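Local coordinates for protein sugar kinase, pfkB family (Thermotoga maritima, PDB 2AJR) that probably phosphorylates a sugar phosphate such as fructose 1-phosphate with ATP, as expected of a carbohydrate kinase of the PfkB family, at residues I55-A60 with Y275-V280; R139-L144 with R173-F178; R190-E193 with F197-V200; V238-Y241 with N245-V248; F296-A301 with D323-E328. All coordinates share one frame; numbering follows the deposited sequence.

Contact 1. Residues I55-A60 with Y275-V280; sequences INVSIA and YVAGMV. With ACT (acetate ion), chain D.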
# COMPACT_ATOMS: atom_id res chain seq x y z
N ILE A 55 5.69 -18.56 4.73
CA ILE A 55 6.68 -18.07 3.80
C ILE A 55 7.88 -17.49 4.54
O ILE A 55 9.02 -17.71 4.14
CB ILE A 55 6.04 -17.06 2.81
CG1 ILE A 55 5.18 -17.85 1.81
CG2 ILE A 55 7.11 -16.23 2.09
CD1 ILE A 55 4.69 -17.05 0.64
N ASN A 56 7.62 -16.76 5.64
CA ASN A 56 8.69 -16.20 6.45
C ASN A 56 9.48 -17.34 7.12
O ASN A 56 10.70 -17.25 7.29
CB ASN A 56 8.18 -15.23 7.55
CG ASN A 56 7.55 -13.93 7.00
OD1 ASN A 56 7.96 -13.35 5.99
ND2 ASN A 56 6.55 -13.44 7.73
N VAL A 57 8.78 -18.42 7.48
CA VAL A 57 9.45 -19.60 8.05
C VAL A 57 10.37 -20.23 7.01
O VAL A 57 11.49 -20.59 7.35
CB VAL A 57 8.45 -20.65 8.58
CG1 VAL A 57 9.15 -21.97 8.90
CG2 VAL A 57 7.73 -20.12 9.81
N SER A 58 9.93 -20.32 5.76
CA SER A 58 10.81 -20.75 4.68
C SER A 58 12.02 -19.85 4.52
O SER A 58 13.14 -20.33 4.37
CB SER A 58 10.05 -20.82 3.35
OG SER A 58 9.18 -21.95 3.31
N ILE A 59 11.81 -18.54 4.55
CA ILE A 59 12.94 -17.61 4.45
C ILE A 59 13.88 -17.84 5.64
O ILE A 59 15.07 -18.05 5.45
CB ILE A 59 12.45 -16.13 4.34
CG1 ILE A 59 11.71 -15.92 3.00
CG2 ILE A 59 13.63 -15.14 4.47
CD1 ILE A 59 10.77 -14.71 2.96
N ALA A 60 13.33 -17.84 6.85
CA ALA A 60 14.08 -18.16 8.07
C ALA A 60 14.90 -19.48 7.97
O ALA A 60 16.10 -19.50 8.24
CB ALA A 60 13.14 -18.24 9.26
N TYR A 275 10.71 -17.51 15.53
CA TYR A 275 10.50 -18.46 16.63
C TYR A 275 10.22 -19.85 16.08
O TYR A 275 10.90 -20.81 16.43
CB TYR A 275 9.33 -18.03 17.51
CG TYR A 275 9.41 -18.54 18.93
CD1 TYR A 275 9.48 -19.91 19.21
CD2 TYR A 275 9.42 -17.66 20.01
CE1 TYR A 275 9.56 -20.38 20.51
CE2 TYR A 275 9.50 -18.12 21.31
CZ TYR A 275 9.57 -19.48 21.56
OH TYR A 275 9.65 -19.94 22.84
N VAL A 276 9.23 -19.96 15.21
CA VAL A 276 8.85 -21.27 14.68
C VAL A 276 9.99 -21.88 13.86
O VAL A 276 10.28 -23.08 13.99
CB VAL A 276 7.54 -21.20 13.87
CG1 VAL A 276 7.28 -22.51 13.12
CG2 VAL A 276 6.40 -20.92 14.82
N ALA A 277 10.64 -21.07 13.04
CA ALA A 277 11.75 -21.55 12.20
C ALA A 277 12.89 -22.11 13.05
O ALA A 277 13.51 -23.12 12.69
CB ALA A 277 12.26 -20.44 11.34
N GLY A 278 13.18 -21.45 14.16
CA GLY A 278 14.20 -21.91 15.07
C GLY A 278 13.85 -23.28 15.60
O GLY A 278 14.68 -24.18 15.60
N MSE A 279 12.60 -23.44 16.03
CA MSE A 279 12.13 -24.73 16.52
C MSE A 279 12.23 -25.80 15.45
O MSE A 279 12.68 -26.90 15.73
CB MSE A 279 10.69 -24.63 17.02
CG MSE A 279 10.57 -23.84 18.29
SE MSE A 279 8.79 -23.97 19.10
CE MSE A 279 9.16 -25.28 20.53
N VAL A 280 11.81 -25.48 14.23
CA VAL A 280 11.89 -26.45 13.14
C VAL A 280 13.35 -26.88 12.97
O VAL A 280 13.65 -28.07 12.97
CB VAL A 280 11.30 -25.93 11.81
CG1 VAL A 280 11.39 -27.02 10.74
CG2 VAL A 280 9.86 -25.53 12.01
C ACT D . 2.86 -11.14 7.66
O ACT D . 2.17 -10.19 7.10
OXT ACT D . 4.13 -11.15 7.52
CH3 ACT D . 2.23 -12.25 8.45
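Two acceptors share the side-chain nitrogen of Asn56: ND2 gives a hydrogen bond to OD2 of Asp273, just ahead of residues 275-280 on the same helix, and a weak one to OXT of an acetate ion, 3.3 Å from ND2. The acetate probably comes from the crystallisation liquor. At the other end of the amide, OD1 accepts a bond from Lys310 NZ, so both ends of the group are engaged and its rotation is fixed. Beyond this polar corner the two helices meet through small apolar groups. The axes of the segments 55-60 and 275-280 approach to 8.6 Å and cross at -52°, with Val57 CA only 5.1 Å from Ala277 CA. The branches of Val57 divide the work. CG1 is anti to the backbone N (chi1 169°) and lies 4.2 Å from Ala277 CB, while CG2 reaches obliquely to Val276 CG1 at 4.1 Å. Ala60 turns its methyl toward that of Ala277 as well, although the modelled separation of these two carbons is too short to be trusted. Ser58, on the far side of its helix, bonds through OG to Thr16 and Ser68, tying the helix to strand 14-18. This close packing of helices 53-63 and 271-286 lies in the core of the ribokinase-like fold, and Asp273 is the aspartate of the Gly-Ala-Gly-Asp signature of the PfkB family.

Contact 2. Residues R139-L144 with R173-F178; sequences RYKMTL and RERGVF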
# COMPACT_ATOMS: atom_id res chain seq x y z
N ARG A 139 -2.39 -31.43 -4.06
CA ARG A 139 -0.94 -31.18 -4.07
C ARG A 139 -0.32 -31.35 -2.70
O ARG A 139 0.83 -31.78 -2.57
CB ARG A 139 -0.63 -29.76 -4.49
CG ARG A 139 -0.81 -29.48 -5.93
CD ARG A 139 -0.07 -28.19 -6.27
NE ARG A 139 -0.19 -27.89 -7.68
CZ ARG A 139 -0.01 -26.69 -8.22
NH1 ARG A 139 0.33 -25.65 -7.47
NH2 ARG A 139 -0.16 -26.54 -9.52
N TYR A 140 -1.07 -30.94 -1.68
CA TYR A 140 -0.62 -31.08 -0.29
C TYR A 140 -0.33 -32.55 0.02
O TYR A 140 0.75 -32.87 0.53
CB TYR A 140 -1.68 -30.51 0.67
CG TYR A 140 -1.33 -30.64 2.14
CD1 TYR A 140 -0.39 -29.81 2.74
CD2 TYR A 140 -1.94 -31.61 2.93
CE1 TYR A 140 -0.06 -29.94 4.09
CE2 TYR A 140 -1.62 -31.75 4.28
CZ TYR A 140 -0.69 -30.91 4.86
OH TYR A 140 -0.40 -31.07 6.20
N LYS A 141 -1.27 -33.44 -0.31
CA LYS A 141 -1.09 -34.88 -0.09
C LYS A 141 0.17 -35.39 -0.77
O LYS A 141 0.92 -36.14 -0.18
CB LYS A 141 -2.30 -35.68 -0.61
CG LYS A 141 -3.55 -35.49 0.23
CD LYS A 141 -4.82 -35.97 -0.48
CE LYS A 141 -6.08 -35.58 0.31
NZ LYS A 141 -7.30 -35.50 -0.57
N MSE A 142 0.40 -34.94 -1.99
CA MSE A 142 1.54 -35.44 -2.73
C MSE A 142 2.84 -35.03 -2.07
O MSE A 142 3.74 -35.84 -1.91
CB MSE A 142 1.46 -34.99 -4.18
CG MSE A 142 0.35 -35.72 -4.92
SE MSE A 142 -0.05 -35.09 -6.75
CE MSE A 142 -1.31 -36.56 -7.27
N THR A 143 2.93 -33.79 -1.63
CA THR A 143 4.15 -33.29 -1.04
C THR A 143 4.51 -33.97 0.31
O THR A 143 5.68 -34.03 0.68
CB THR A 143 4.04 -31.78 -0.86
OG1 THR A 143 3.52 -31.21 -2.07
CG2 THR A 143 5.40 -31.18 -0.54
N LEU A 144 3.51 -34.48 1.02
CA LEU A 144 3.71 -35.04 2.37
C LEU A 144 4.67 -36.25 2.40
O LEU A 144 5.46 -36.42 3.34
CB LEU A 144 2.37 -35.40 3.02
CG LEU A 144 1.50 -34.25 3.55
CD1 LEU A 144 0.19 -34.78 4.10
CD2 LEU A 144 2.21 -33.43 4.61
N ARG A 173 -0.60 -36.02 9.83
CA ARG A 173 -0.42 -36.85 11.01
C ARG A 173 -0.66 -38.34 10.73
O ARG A 173 0.10 -39.19 11.17
CB ARG A 173 -1.34 -36.30 12.12
CG ARG A 173 -0.72 -36.16 13.47
CD ARG A 173 0.57 -35.38 13.54
NE ARG A 173 1.41 -36.06 14.53
CZ ARG A 173 2.36 -36.96 14.27
NH1 ARG A 173 2.70 -37.27 13.03
NH2 ARG A 173 3.01 -37.53 15.27
N GLU A 174 -1.70 -38.65 9.96
CA GLU A 174 -1.92 -40.03 9.53
C GLU A 174 -0.71 -40.62 8.81
O GLU A 174 -0.51 -41.82 8.81
CB GLU A 174 -3.16 -40.11 8.62
CG GLU A 174 -4.48 -40.10 9.39
CD GLU A 174 -5.72 -39.82 8.53
OE1 GLU A 174 -5.59 -39.47 7.33
OE2 GLU A 174 -6.84 -39.93 9.09
N ARG A 175 0.11 -39.76 8.20
CA ARG A 175 1.26 -40.20 7.41
C ARG A 175 2.56 -40.11 8.21
O ARG A 175 3.65 -40.17 7.65
CB ARG A 175 1.37 -39.32 6.16
CG ARG A 175 1.62 -40.06 4.87
CD ARG A 175 0.95 -39.33 3.70
NE ARG A 175 -0.50 -39.22 3.90
CZ ARG A 175 -1.35 -38.68 3.03
NH1 ARG A 175 -0.91 -38.20 1.87
NH2 ARG A 175 -2.64 -38.64 3.31
N GLY A 176 2.45 -39.94 9.52
CA GLY A 176 3.62 -39.83 10.38
C GLY A 176 4.49 -38.59 10.16
O GLY A 176 5.66 -38.59 10.56
N VAL A 177 3.94 -37.55 9.54
CA VAL A 177 4.67 -36.31 9.39
C VAL A 177 4.48 -35.44 10.64
O VAL A 177 3.37 -35.24 11.13
CB VAL A 177 4.26 -35.56 8.13
CG1 VAL A 177 5.01 -34.25 8.03
CG2 VAL A 177 4.53 -36.43 6.91
N PHE A 178 5.60 -34.95 11.15
CA PHE A 178 5.61 -34.15 12.36
C PHE A 178 5.04 -32.77 12.03
O PHE A 178 5.37 -32.20 10.98
CB PHE A 178 7.06 -34.04 12.85
CG PHE A 178 7.19 -33.53 14.24
CD1 PHE A 178 7.33 -32.18 14.48
CD2 PHE A 178 7.24 -34.41 15.30
CE1 PHE A 178 7.48 -31.70 15.76
CE2 PHE A 178 7.39 -33.94 16.58
CZ PHE A 178 7.51 -32.59 16.82
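Arg175 and Val177 meet Lys141 and Leu144 where the chain leaves helix 164-174. Arg173, still helical, turns away from the contact and folds back on its own segment, its NH1 giving a weak hydrogen bond to Val177 O at 2.9 Å. The chain of Arg175 is bent at chi3 (-59°), and its guanidinium lies beside Lys141 and Leu144. There Lys141 O lies at the edge of the group, 3.4 Å from NH1, and Leu144 CD1 sits over one face, 4.2 Å from NH1. The positive end of Lys141 leads away, leaving its NZ 6.8 Å from Arg175 NH2, so the two like charges stay apart while the methylene CB of Lys141 packs on NH1 at 3.8 Å. Gly176, with positive phi, is the C-prime residue of a Schellman motif that closes the helix, its N bonded to Arg173 O and Val177 N to Ala172 O. Val177 CG2 lies 3.7 Å from Leu144 O and 4.4 Å from Leu144 CD2. With Phe178 the chain enters strand 178-182, paired to Val150. The contact thus joins the ends of helices 130-144 and 164-174 on one side of the large sheet, with Leu144 also resting on Leu171 and on Leu15 of strand 14-18.

Contact 3. Residues R190-E193 with F197-V200; sequences RIYE and FPNV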
# COMPACT_ATOMS: atom_id res chain seq x y z
N ARG A 190 -10.74 -25.27 15.76
CA ARG A 190 -11.21 -26.10 14.67
C ARG A 190 -10.29 -27.31 14.49
O ARG A 190 -10.75 -28.43 14.24
CB ARG A 190 -11.27 -25.21 13.44
CG ARG A 190 -12.47 -25.28 12.58
CD ARG A 190 -13.81 -25.49 13.26
NE ARG A 190 -14.52 -26.45 12.41
CZ ARG A 190 -15.07 -26.14 11.23
NH1 ARG A 190 -15.07 -24.89 10.78
NH2 ARG A 190 -15.66 -27.09 10.51
N ILE A 191 -8.99 -27.08 14.69
CA ILE A 191 -7.98 -28.15 14.70
C ILE A 191 -8.13 -29.10 15.90
O ILE A 191 -8.08 -30.32 15.75
CB ILE A 191 -6.54 -27.57 14.72
CG1 ILE A 191 -6.20 -26.95 13.36
CG2 ILE A 191 -5.50 -28.63 15.12
CD1 ILE A 191 -4.96 -26.06 13.37
N TYR A 192 -8.31 -28.54 17.09
CA TYR A 192 -8.42 -29.37 18.30
C TYR A 192 -9.76 -30.10 18.43
O TYR A 192 -9.93 -30.90 19.34
CB TYR A 192 -8.03 -28.59 19.57
CG TYR A 192 -6.53 -28.48 19.67
CD1 TYR A 192 -5.85 -27.48 18.99
CD2 TYR A 192 -5.78 -29.41 20.38
CE1 TYR A 192 -4.46 -27.38 19.03
CE2 TYR A 192 -4.38 -29.32 20.43
CZ TYR A 192 -3.73 -28.30 19.74
OH TYR A 192 -2.36 -28.17 19.76
N GLU A 193 -10.70 -29.82 17.52
CA GLU A 193 -11.83 -30.72 17.28
C GLU A 193 -11.29 -32.07 16.82
O GLU A 193 -11.46 -33.07 17.46
CB GLU A 193 -12.79 -30.20 16.17
CG GLU A 193 -13.61 -28.93 16.45
CD GLU A 193 -14.61 -28.58 15.32
OE1 GLU A 193 -14.80 -29.37 14.38
OE2 GLU A 193 -15.23 -27.49 15.37
N PHE A 197 -3.83 -34.21 15.95
CA PHE A 197 -3.40 -33.01 16.63
C PHE A 197 -1.97 -32.61 16.25
O PHE A 197 -1.15 -33.46 15.89
CB PHE A 197 -3.49 -33.23 18.15
CG PHE A 197 -4.89 -33.51 18.63
CD1 PHE A 197 -5.79 -32.48 18.82
CD2 PHE A 197 -5.30 -34.82 18.87
CE1 PHE A 197 -7.09 -32.72 19.24
CE2 PHE A 197 -6.60 -35.09 19.30
CZ PHE A 197 -7.50 -34.03 19.48
N PRO A 198 -1.67 -31.30 16.30
CA PRO A 198 -0.31 -30.84 16.07
C PRO A 198 0.68 -31.37 17.10
O PRO A 198 0.32 -31.52 18.25
CB PRO A 198 -0.43 -29.33 16.20
CG PRO A 198 -1.84 -29.04 15.94
CD PRO A 198 -2.57 -30.16 16.53
N ASN A 199 1.90 -31.65 16.67
CA ASN A 199 2.96 -32.02 17.59
C ASN A 199 3.44 -30.83 18.43
O ASN A 199 3.67 -30.97 19.64
CB ASN A 199 4.13 -32.61 16.81
CG ASN A 199 3.74 -33.86 16.10
OD1 ASN A 199 3.32 -33.83 14.93
ND2 ASN A 199 3.82 -34.98 16.81
N VAL A 200 3.57 -29.68 17.77
CA VAL A 200 3.99 -28.41 18.37
C VAL A 200 2.98 -27.33 18.01
O VAL A 200 2.73 -27.08 16.84
CB VAL A 200 5.36 -27.95 17.83
CG1 VAL A 200 5.76 -26.62 18.48
CG2 VAL A 200 6.43 -29.01 18.05
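Tyr192 and Phe197 mark the closest backbone approach, their CA atoms 6.4 Å apart, where the chain runs out of helix 185-193 and, after a short excursion, comes back alongside it. Phe197 and Pro198 both have extended backbones (psi 151° and 145°), setting their side chains against the helix. No hydrogen bond joins the two segments, and side chains do the work. The rings of Tyr192 and Phe197 meet obliquely, with centroids 5.5 Å apart and planes at 37°. Their nearest atoms are Tyr192 CD2 and Phe197 CD1, at 3.4 Å. The edge of the Phe197 ring also faces the backbone: Tyr192 O lies near the ring plane, 3.4 Å from CE1, where the partly positive ring hydrogens would suit a carbonyl oxygen. Pro198 touches both helical side chains. Its CD lies 3.6 Å from Ile191 CG2, the branch of the isoleucine that faces the proline, and 3.8 Å from Tyr192 OH. That hydroxyl is hydrogen-bonded to Ser234 OG, and the same serine oxygen is bonded to Pro198 O, so one residue ties together both sides of the contact. On the outer face of the helix, a salt bridge joins Arg190 NE to Glu193 OE2 at 3.2 Å. The interface is therefore apolar and aromatic, with no hydrogen bond across it, while the buried phenol keeps its polar end satisfied by Ser234 and the charged pair stays apart from the packing.

Contact 4. Residues V238-Y241 with N245-V248; sequences VVSY and NDIV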
# COMPACT_ATOMS: atom_id res chain seq x y z
N VAL A 238 3.54 -23.70 23.09
CA VAL A 238 4.29 -22.49 23.41
C VAL A 238 3.30 -21.34 23.36
O VAL A 238 2.75 -21.04 22.31
CB VAL A 238 5.41 -22.21 22.42
CG1 VAL A 238 6.19 -20.95 22.86
CG2 VAL A 238 6.34 -23.40 22.29
N VAL A 239 3.06 -20.73 24.52
CA VAL A 239 2.02 -19.72 24.68
C VAL A 239 2.61 -18.41 25.16
O VAL A 239 3.35 -18.36 26.13
CB VAL A 239 0.95 -20.19 25.68
CG1 VAL A 239 -0.06 -19.11 25.92
CG2 VAL A 239 0.27 -21.47 25.16
N SER A 240 2.26 -17.33 24.46
CA SER A 240 2.83 -16.03 24.74
C SER A 240 2.14 -15.39 25.89
O SER A 240 0.92 -15.49 26.05
CB SER A 240 2.73 -15.11 23.55
OG SER A 240 3.69 -15.53 22.61
N TYR A 241 2.96 -14.69 26.67
CA TYR A 241 2.52 -14.03 27.85
C TYR A 241 3.26 -12.71 28.00
O TYR A 241 4.48 -12.67 28.05
CB TYR A 241 2.80 -14.93 29.03
CG TYR A 241 2.37 -14.32 30.32
CD1 TYR A 241 1.01 -14.10 30.58
CD2 TYR A 241 3.32 -13.95 31.28
CE1 TYR A 241 0.62 -13.53 31.78
CE2 TYR A 241 2.93 -13.38 32.47
CZ TYR A 241 1.58 -13.18 32.72
OH TYR A 241 1.21 -12.62 33.90
N ASN A 245 7.58 -13.10 26.81
CA ASN A 245 7.74 -14.35 27.52
C ASN A 245 6.92 -15.42 26.85
O ASN A 245 6.01 -15.12 26.06
CB ASN A 245 7.28 -14.24 28.96
CG ASN A 245 7.71 -12.95 29.60
OD1 ASN A 245 8.84 -12.83 30.05
ND2 ASN A 245 6.79 -11.97 29.64
N ASP A 246 7.24 -16.67 27.16
CA ASP A 246 6.52 -17.81 26.61
C ASP A 246 6.44 -18.94 27.63
O ASP A 246 7.44 -19.34 28.23
CB ASP A 246 7.18 -18.29 25.32
CG ASP A 246 6.92 -17.36 24.13
OD1 ASP A 246 5.76 -17.32 23.63
OD2 ASP A 246 7.87 -16.68 23.70
N ILE A 247 5.23 -19.45 27.82
CA ILE A 247 5.00 -20.62 28.64
C ILE A 247 5.16 -21.82 27.73
O ILE A 247 4.55 -21.88 26.67
CB ILE A 247 3.58 -20.59 29.24
CG1 ILE A 247 3.45 -19.39 30.18
CG2 ILE A 247 3.30 -21.88 29.98
CD1 ILE A 247 2.10 -18.75 30.16
N VAL A 248 6.03 -22.74 28.12
CA VAL A 248 6.23 -23.96 27.39
C VAL A 248 5.70 -25.08 28.25
O VAL A 248 6.18 -25.28 29.37
CB VAL A 248 7.71 -24.17 27.10
CG1 VAL A 248 7.92 -25.46 26.31
CG2 VAL A 248 8.25 -22.97 26.33
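Val239 and Ile247 form an antiparallel hydrogen-bonded pair, with Val239 N at 2.9 Å from Ile247 O and Ile247 N at 2.8 Å from Val239 O. Next to it, Ser240 and Asp246 face each other as a non-hydrogen-bonded pair whose side chains supply the link. With CG of Asp246 beside its own backbone N (chi1 -74°), OD1 meets Ser240 OG, which donates to it at 2.9 Å on the syn side, 24° out of the carboxylate plane. Val238 CG1 lies 3.7 Å from the same OD1, covering the carboxylate with a methyl. Toward the turn, Asn245 ND2 donates to Tyr241 O at 2.9 Å, with that oxygen in the plane of the amide. On the face of Val239 and Ile247, Ile247 CD1 packs on Tyr241 CB at 4.0 Å. Farther out, Lys202 makes a long, weak ion pair with Asp246 OD1, and the Tyr241 ring meets Phe220 and Tyr223 edge-to-face. The beta hairpin of strands 236-241 and 245-249 lies between strands 200-201 and 254-259 in the large sheet, with helix 220-233 covering the Val239 and Ile247 face and helix 271-286 touching Val238 and Asp246.

Contact 5. Residues F296-A301 with D323-E328; sequences FGFASA and DHFTVE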
# COMPACT_ATOMS: atom_id res chain seq x y z
N PHE A 296 15.57 -22.39 21.85
CA PHE A 296 16.23 -21.99 20.62
C PHE A 296 15.28 -21.10 19.80
O PHE A 296 15.71 -20.12 19.19
CB PHE A 296 16.67 -23.21 19.82
CG PHE A 296 17.55 -22.88 18.64
CD1 PHE A 296 18.91 -22.73 18.80
CD2 PHE A 296 17.01 -22.72 17.38
CE1 PHE A 296 19.72 -22.42 17.73
CE2 PHE A 296 17.81 -22.42 16.30
CZ PHE A 296 19.17 -22.26 16.48
N GLY A 297 14.00 -21.45 19.81
CA GLY A 297 12.99 -20.64 19.15
C GLY A 297 12.98 -19.25 19.72
O GLY A 297 12.96 -18.26 18.98
N PHE A 298 13.02 -19.16 21.06
CA PHE A 298 12.96 -17.88 21.76
C PHE A 298 14.18 -17.04 21.39
O PHE A 298 14.05 -15.86 21.15
CB PHE A 298 12.87 -18.10 23.29
CG PHE A 298 12.42 -16.88 24.05
CD1 PHE A 298 13.34 -15.92 24.47
CD2 PHE A 298 11.08 -16.68 24.33
CE1 PHE A 298 12.92 -14.79 25.16
CE2 PHE A 298 10.65 -15.55 25.03
CZ PHE A 298 11.57 -14.61 25.45
N ALA A 299 15.34 -17.68 21.33
CA ALA A 299 16.57 -17.01 20.91
C ALA A 299 16.41 -16.36 19.53
O ALA A 299 16.81 -15.21 19.34
CB ALA A 299 17.73 -17.99 20.89
N SER A 300 15.83 -17.09 18.58
CA SER A 300 15.65 -16.56 17.22
C SER A 300 14.71 -15.36 17.24
O SER A 300 15.02 -14.32 16.64
CB SER A 300 15.10 -17.63 16.27
OG SER A 300 15.85 -18.84 16.38
N ALA A 301 13.59 -15.51 17.95
CA ALA A 301 12.62 -14.43 18.09
C ALA A 301 13.33 -13.19 18.58
O ALA A 301 13.15 -12.12 18.01
CB ALA A 301 11.50 -14.83 19.05
N ASP A 323 22.32 -15.51 25.91
CA ASP A 323 22.65 -14.72 27.09
C ASP A 323 21.47 -13.95 27.69
O ASP A 323 21.49 -13.61 28.86
CB ASP A 323 23.72 -13.70 26.66
CG ASP A 323 24.78 -13.48 27.71
OD1 ASP A 323 24.44 -13.36 28.92
OD2 ASP A 323 25.96 -13.39 27.30
N HIS A 324 20.46 -13.66 26.88
CA HIS A 324 19.48 -12.62 27.21
C HIS A 324 18.10 -13.17 27.55
O HIS A 324 17.11 -12.48 27.34
CB HIS A 324 19.34 -11.64 26.03
CG HIS A 324 20.63 -11.00 25.61
ND1 HIS A 324 21.15 -11.13 24.34
CD2 HIS A 324 21.50 -10.22 26.30
CE1 HIS A 324 22.28 -10.45 24.26
NE2 HIS A 324 22.52 -9.90 25.44
N PHE A 325 18.02 -14.39 28.07
CA PHE A 325 16.75 -14.88 28.58
C PHE A 325 16.94 -15.88 29.71
O PHE A 325 18.00 -16.49 29.82
CB PHE A 325 15.88 -15.45 27.46
CG PHE A 325 16.42 -16.70 26.82
CD1 PHE A 325 16.16 -17.95 27.37
CD2 PHE A 325 17.14 -16.62 25.64
CE1 PHE A 325 16.64 -19.10 26.77
CE2 PHE A 325 17.63 -17.78 25.02
CZ PHE A 325 17.38 -19.02 25.60
N THR A 326 15.92 -16.04 30.54
CA THR A 326 15.95 -17.00 31.64
C THR A 326 14.89 -18.05 31.39
O THR A 326 13.95 -17.81 30.66
CB THR A 326 15.75 -16.34 33.06
OG1 THR A 326 14.52 -15.62 33.11
CG2 THR A 326 16.90 -15.39 33.41
N VAL A 327 15.06 -19.22 32.00
CA VAL A 327 14.01 -20.24 32.06
C VAL A 327 13.70 -20.53 33.53
O VAL A 327 14.61 -20.78 34.32
CB VAL A 327 14.43 -21.58 31.40
CG1 VAL A 327 13.24 -22.57 31.39
CG2 VAL A 327 14.98 -21.36 29.99
N GLU A 328 12.44 -20.47 33.91
CA GLU A 328 12.01 -20.86 35.25
C GLU A 328 11.11 -22.07 35.07
O GLU A 328 10.47 -22.24 34.03
CB GLU A 328 11.20 -19.74 35.93
CG GLU A 328 11.72 -18.33 35.67
CD GLU A 328 10.88 -17.26 36.35
OE1 GLU A 328 9.66 -17.46 36.44
OE2 GLU A 328 11.45 -16.23 36.80
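Phe298 and Phe325 set their ring planes at 59° to each other, with 5.5 Å between the ring centres, and the two side chains run alongside each other with opposite headings. The nearest approach of the two side chains is not between rings: with CG anti to the backbone N (chi1 -164°), Phe298 brings its CE1 to 3.8 Å from the CB of Phe325 and its CD1 to 4.0 Å from Phe325 CG. Beyond, the Phe325 ring reaches the helix itself. With CG between the backbone N and the carbonyl carbon (chi1 67°), this ring lies with CE2 against Ala299, 4.1 Å from its CB. Ile257 of strand 254-259 packs against both aromatic side chains, and Tyr322 also meets the Phe325 ring. Within the helix, Phe296 O receives Ser300 N and Ser300 OG from opposite faces of its plane, the OG bond being 3.1 Å long. The backbone of residues 324-328 pairs with residues 256-260. No polar bond crosses between the segments: the contact rests on apolar packing, by which two phenylalanines and an alanine seat edge strand 325-329 against helix 290-304.

In the fold
Contact 1 lies nearest the centre of the chain, and with contacts 3, 4 and 5 it is buried; contact 2 is partly exposed, with the exposed Lys141 and Arg175 taking part. Helix 271-286 links several of them: Tyr275 packs against both the hairpin of contact 4 and the helix of contact 5, and Met279 reaches Val238 and Val200. Contact 4 also touches contact 5, where Asp246 and Asn245 meet Phe298. Contacts 2 and 3 adjoin through Arg173, Phe178 and Asn199. Chemistry differs with the elements joined: hydrogen bonds link the paired strands of contact 4, apolar or aromatic groups pack helix or loop in contacts 1, 3 and 5, and in contact 2 an arginine and a lysine join a leucine and a valine.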